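Local coordinates for twitching motility pilus retraction protein (Geobacter sulfurreducens PCA, PDB 5ZFQ) that probably hydrolyses ATP as a hexameric motor to drive retraction of the type IV pilus, at residues K147-G161 against L282-L294. Residues are numbered along the deposited sequence; the frame is centred on the assembly and turned at random.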
loop_
_atom_site.group_PDB
_atom_site.type_symbol
_atom_site.label_atom_id
_atom_site.label_comp_id
_atom_site.label_asym_id
_atom_site.label_seq_id
_atom_site.Cartn_x
_atom_site.Cartn_y
_atom_site.Cartn_z
ATOM N N LYS A 147 20.605 -0.951 -38.648
ATOM C CA LYS A 147 21.247 -1.669 -37.552
ATOM C C LYS A 147 20.627 -3.042 -37.378
ATOM O O LYS A 147 19.401 -3.175 -37.368
ATOM C CB LYS A 147 21.132 -0.899 -36.239
ATOM C CG LYS A 147 21.926 0.370 -36.177
ATOM C CD LYS A 147 23.410 0.086 -36.095
ATOM C CE LYS A 147 24.193 1.379 -35.833
ATOM N NZ LYS A 147 25.650 1.161 -36.107
ATOM N N PRO A 148 21.473 -4.071 -37.229
ATOM C CA PRO A 148 20.964 -5.429 -37.013
ATOM C C PRO A 148 20.519 -5.692 -35.577
ATOM O O PRO A 148 19.499 -6.349 -35.393
ATOM C CB PRO A 148 22.151 -6.313 -37.397
ATOM C CG PRO A 148 23.341 -5.464 -37.230
ATOM C CD PRO A 148 22.928 -4.044 -37.456
ATOM N N ARG A 149 21.244 -5.180 -34.588
ATOM C CA ARG A 149 20.957 -5.471 -33.173
ATOM C C ARG A 149 20.881 -4.233 -32.316
ATOM O O ARG A 149 21.166 -3.136 -32.768
ATOM C CB ARG A 149 22.039 -6.361 -32.577
ATOM C CG ARG A 149 22.053 -7.734 -33.105
ATOM C CD ARG A 149 23.394 -8.377 -32.811
ATOM N NE ARG A 149 24.403 -7.983 -33.780
ATOM C CZ ARG A 149 24.386 -8.372 -35.051
ATOM N NH1 ARG A 149 23.385 -9.137 -35.505
ATOM N NH2 ARG A 149 25.360 -7.986 -35.870
ATOM N N GLY A 150 20.555 -4.429 -31.053
ATOM C CA GLY A 150 20.708 -3.370 -30.084
ATOM C C GLY A 150 19.448 -2.592 -29.776
ATOM O O GLY A 150 18.352 -2.925 -30.226
ATOM N N LEU A 151 19.625 -1.534 -28.999
ATOM C CA LEU A 151 18.523 -0.700 -28.568
ATOM C C LEU A 151 18.584 0.656 -29.248
ATOM O O LEU A 151 19.636 1.306 -29.239
ATOM C CB LEU A 151 18.567 -0.534 -27.054
ATOM C CG LEU A 151 17.513 0.372 -26.439
ATOM C CD1 LEU A 151 16.076 -0.216 -26.559
ATOM C CD2 LEU A 151 17.917 0.617 -24.994
ATOM N N ILE A 152 17.464 1.072 -29.834
ATOM C CA ILE A 152 17.358 2.378 -30.475
ATOM C C ILE A 152 16.231 3.183 -29.833
ATOM O O ILE A 152 15.108 2.688 -29.713
ATOM C CB ILE A 152 17.089 2.244 -31.986
ATOM C CG1 ILE A 152 18.194 1.410 -32.649
ATOM C CG2 ILE A 152 16.966 3.608 -32.632
ATOM C CD1 ILE A 152 18.192 1.467 -34.152
ATOM N N LEU A 153 16.519 4.417 -29.417
ATOM C CA LEU A 153 15.512 5.223 -28.723
ATOM C C LEU A 153 15.077 6.437 -29.516
ATOM O O LEU A 153 15.901 7.191 -30.021
ATOM C CB LEU A 153 16.032 5.669 -27.360
ATOM C CG LEU A 153 16.362 4.489 -26.439
ATOM C CD1 LEU A 153 17.050 4.918 -25.163
ATOM C CD2 LEU A 153 15.073 3.715 -26.158
ATOM N N VAL A 154 13.767 6.607 -29.650
ATOM C CA VAL A 154 13.206 7.842 -30.181
ATOM C C VAL A 154 12.462 8.535 -29.054
ATOM O O VAL A 154 11.430 8.037 -28.602
ATOM C CB VAL A 154 12.248 7.593 -31.344
ATOM C CG1 VAL A 154 11.903 8.911 -32.020
ATOM C CG2 VAL A 154 12.856 6.630 -32.336
ATOM N N THR A 155 12.986 9.662 -28.577
ATOM C CA THR A 155 12.401 10.304 -27.410
ATOM C C THR A 155 11.734 11.605 -27.769
ATOM O O THR A 155 11.988 12.177 -28.822
ATOM C CB THR A 155 13.448 10.583 -26.318
ATOM O OG1 THR A 155 14.240 11.738 -26.663
ATOM C CG2 THR A 155 14.341 9.357 -26.111
ATOM N N GLY A 156 10.892 12.091 -26.873
ATOM C CA GLY A 156 10.234 13.362 -27.076
ATOM C C GLY A 156 8.804 13.324 -26.594
ATOM O O GLY A 156 8.302 12.268 -26.186
ATOM N N PRO A 157 8.130 14.479 -26.635
ATOM C CA PRO A 157 6.716 14.455 -26.267
ATOM C C PRO A 157 5.918 13.656 -27.296
ATOM O O PRO A 157 6.264 13.686 -28.481
ATOM C CB PRO A 157 6.331 15.943 -26.255
ATOM C CG PRO A 157 7.309 16.594 -27.194
ATOM C CD PRO A 157 8.594 15.824 -27.024
ATOM N N THR A 158 4.921 12.902 -26.839
ATOM C CA THR A 158 3.914 12.359 -27.743
ATOM C C THR A 158 3.395 13.546 -28.545
ATOM O O THR A 158 2.978 14.557 -27.961
ATOM C CB THR A 158 2.753 11.665 -26.987
ATOM O OG1 THR A 158 3.287 10.717 -26.061
ATOM C CG2 THR A 158 1.801 10.956 -27.951
ATOM N N GLY A 159 3.480 13.463 -29.866
ATOM C CA GLY A 159 3.081 14.581 -30.702
ATOM C C GLY A 159 4.244 15.328 -31.327
ATOM O O GLY A 159 4.047 16.277 -32.094
ATOM N N SER A 160 5.461 14.905 -31.005
ATOM C CA SER A 160 6.653 15.498 -31.600
ATOM C C SER A 160 7.119 14.724 -32.825
ATOM O O SER A 160 8.247 14.904 -33.283
ATOM C CB SER A 160 7.793 15.545 -30.592
ATOM O OG SER A 160 8.317 14.238 -30.378
ATOM N N GLY A 161 6.269 13.834 -33.329
ATOM C CA GLY A 161 6.608 13.019 -34.486
ATOM C C GLY A 161 7.413 11.757 -34.207
ATOM O O GLY A 161 8.128 11.272 -35.086
ATOM N N LEU A 282 23.455 -0.653 -20.961
ATOM C CA LEU A 282 23.209 0.412 -21.913
ATOM C C LEU A 282 24.423 0.639 -22.785
ATOM O O LEU A 282 24.295 0.877 -23.989
ATOM C CB LEU A 282 22.850 1.708 -21.202
ATOM C CG LEU A 282 21.388 1.998 -20.913
ATOM C CD1 LEU A 282 21.312 3.249 -20.036
ATOM C CD2 LEU A 282 20.626 2.187 -22.209
ATOM N N SER A 283 25.606 0.563 -22.170
ATOM C CA SER A 283 26.836 0.868 -22.891
ATOM C C SER A 283 27.023 -0.160 -23.994
ATOM O O SER A 283 27.550 0.151 -25.063
ATOM C CB SER A 283 28.063 0.905 -21.952
ATOM O OG SER A 283 28.264 -0.314 -21.252
ATOM N N PHE A 284 26.552 -1.374 -23.729
ATOM C CA PHE A 284 26.697 -2.487 -24.656
ATOM C C PHE A 284 25.671 -2.448 -25.808
ATOM O O PHE A 284 26.042 -2.627 -26.977
ATOM C CB PHE A 284 26.600 -3.813 -23.874
ATOM C CG PHE A 284 26.549 -5.038 -24.745
ATOM C CD1 PHE A 284 27.330 -5.138 -25.902
ATOM C CD2 PHE A 284 25.734 -6.108 -24.400
ATOM C CE1 PHE A 284 27.286 -6.275 -26.713
ATOM C CE2 PHE A 284 25.687 -7.251 -25.203
ATOM C CZ PHE A 284 26.469 -7.324 -26.365
ATOM N N VAL A 285 24.400 -2.201 -25.482
ATOM C CA VAL A 285 23.320 -2.447 -26.440
ATOM C C VAL A 285 22.790 -1.185 -27.148
ATOM O O VAL A 285 22.192 -1.292 -28.232
ATOM C CB VAL A 285 22.106 -3.176 -25.766
ATOM C CG1 VAL A 285 22.543 -4.435 -25.041
ATOM C CG2 VAL A 285 21.357 -2.244 -24.839
ATOM N N LEU A 286 23.008 -0.008 -26.556
ATOM C CA LEU A 286 22.533 1.258 -27.135
ATOM C C LEU A 286 23.187 1.501 -28.479
ATOM O O LEU A 286 24.418 1.479 -28.581
ATOM C CB LEU A 286 22.830 2.429 -26.199
ATOM C CG LEU A 286 22.021 3.723 -26.285
ATOM C CD1 LEU A 286 20.513 3.454 -26.238
ATOM C CD2 LEU A 286 22.422 4.656 -25.155
ATOM N N GLU A 287 22.376 1.699 -29.516
ATOM C CA GLU A 287 22.918 1.903 -30.861
ATOM C C GLU A 287 22.556 3.284 -31.367
ATOM O O GLU A 287 23.056 3.732 -32.399
ATOM C CB GLU A 287 22.425 0.825 -31.836
ATOM C CG GLU A 287 23.060 -0.558 -31.627
ATOM C CD GLU A 287 24.596 -0.544 -31.736
ATOM O OE1 GLU A 287 25.153 0.321 -32.467
ATOM O OE2 GLU A 287 25.245 -1.390 -31.067
ATOM N N GLY A 288 21.702 3.974 -30.624
ATOM C CA GLY A 288 21.300 5.306 -31.022
ATOM C C GLY A 288 20.153 5.897 -30.227
ATOM O O GLY A 288 19.256 5.195 -29.747
ATOM N N VAL A 289 20.191 7.213 -30.091
ATOM C CA VAL A 289 19.156 7.947 -29.382
ATOM C C VAL A 289 18.765 9.143 -30.217
ATOM O O VAL A 289 19.609 9.941 -30.615
ATOM C CB VAL A 289 19.623 8.442 -27.976
ATOM C CG1 VAL A 289 18.500 9.241 -27.290
ATOM C CG2 VAL A 289 20.125 7.271 -27.111
ATOM N N MET A 290 17.484 9.267 -30.493
ATOM C CA MET A 290 17.006 10.439 -31.179
ATOM C C MET A 290 16.030 11.200 -30.300
ATOM O O MET A 290 15.039 10.663 -29.826
ATOM C CB MET A 290 16.384 10.048 -32.513
ATOM C CG MET A 290 17.416 9.415 -33.451
ATOM S SD MET A 290 16.696 8.751 -34.960
ATOM C CE MET A 290 15.308 7.902 -34.295
ATOM N N SER A 291 16.257 12.483 -30.167
ATOM C CA SER A 291 15.376 13.327 -29.414
ATOM C C SER A 291 14.754 14.305 -30.352
ATOM O O SER A 291 15.429 14.977 -31.053
ATOM C CB SER A 291 16.129 13.999 -28.318
ATOM O OG SER A 291 16.353 13.044 -27.342
ATOM N N GLN A 292 13.438 14.399 -30.323
ATOM C CA GLN A 292 12.727 15.236 -31.248
ATOM C C GLN A 292 11.816 16.294 -30.739
ATOM O O GLN A 292 11.251 16.163 -29.707
ATOM C CB GLN A 292 11.874 14.346 -32.101
ATOM C CG GLN A 292 12.651 13.299 -32.844
ATOM C CD GLN A 292 11.807 12.567 -33.828
ATOM O OE1 GLN A 292 10.618 12.720 -33.846
ATOM N NE2 GLN A 292 12.425 11.771 -34.647
ATOM N N THR A 293 11.748 17.386 -31.474
ATOM C CA THR A 293 10.816 18.458 -31.212
ATOM C C THR A 293 10.156 18.973 -32.464
ATOM O O THR A 293 10.815 19.235 -33.418
ATOM C CB THR A 293 11.474 19.705 -30.634
ATOM O OG1 THR A 293 12.310 19.360 -29.553
ATOM C CG2 THR A 293 10.443 20.573 -30.097
ATOM N N LEU A 294 8.847 19.083 -32.483
ATOM C CA LEU A 294 8.197 19.782 -33.586
ATOM C C LEU A 294 7.980 21.231 -33.167
ATOM O O LEU A 294 7.103 21.536 -32.343
ATOM C CB LEU A 294 6.866 19.121 -33.970
ATOM C CG LEU A 294 6.945 17.783 -34.726
ATOM C CD1 LEU A 294 5.554 17.144 -34.875
ATOM C CD2 LEU A 294 7.649 17.940 -36.088
#
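T155 N donates to M290 O at 2.6 Å, one rung of a parallel ladder joining strands 150-155 and 286-294, whose axes run 9° apart. M290 N in turn donates to L153 O, L153 N to G288 O, E287 N to L151 O and Q292 N to T155 O (3.0 Å). At the start, L151 N donates to the carbonyl O of V285, the last residue of helix 275-285. The other edge of strand 150-155 is met by 249-254, with backbone hydrogen bonds between I152 and both C250 and A252. On the face of L151 and L153, L286 CD1 lies 3.9 Å from L153 CD1, the side chains crossing at about a right angle. There too S291 OG donates to T155 OG1 at 2.6 Å; with chi1 at 77°, OG1 sits between backbone N and carbonyl carbon and also bonds T256 O. A valine in place of this threonine would probably leave the S291 hydroxyl and T256 O without their shared partner. Beyond the strand, S160 N donates to P157 O, closing a type II turn, and S160 OG donates to the same oxygen at 2.8 Å; G159 O accepts from R303 NH1, and L294 lies alongside the turn. This strand-loop-helix, with K162 NZ bonded to G156 O, is consistent with the Walker A P-loop of a RecA-like secretion ATPase core.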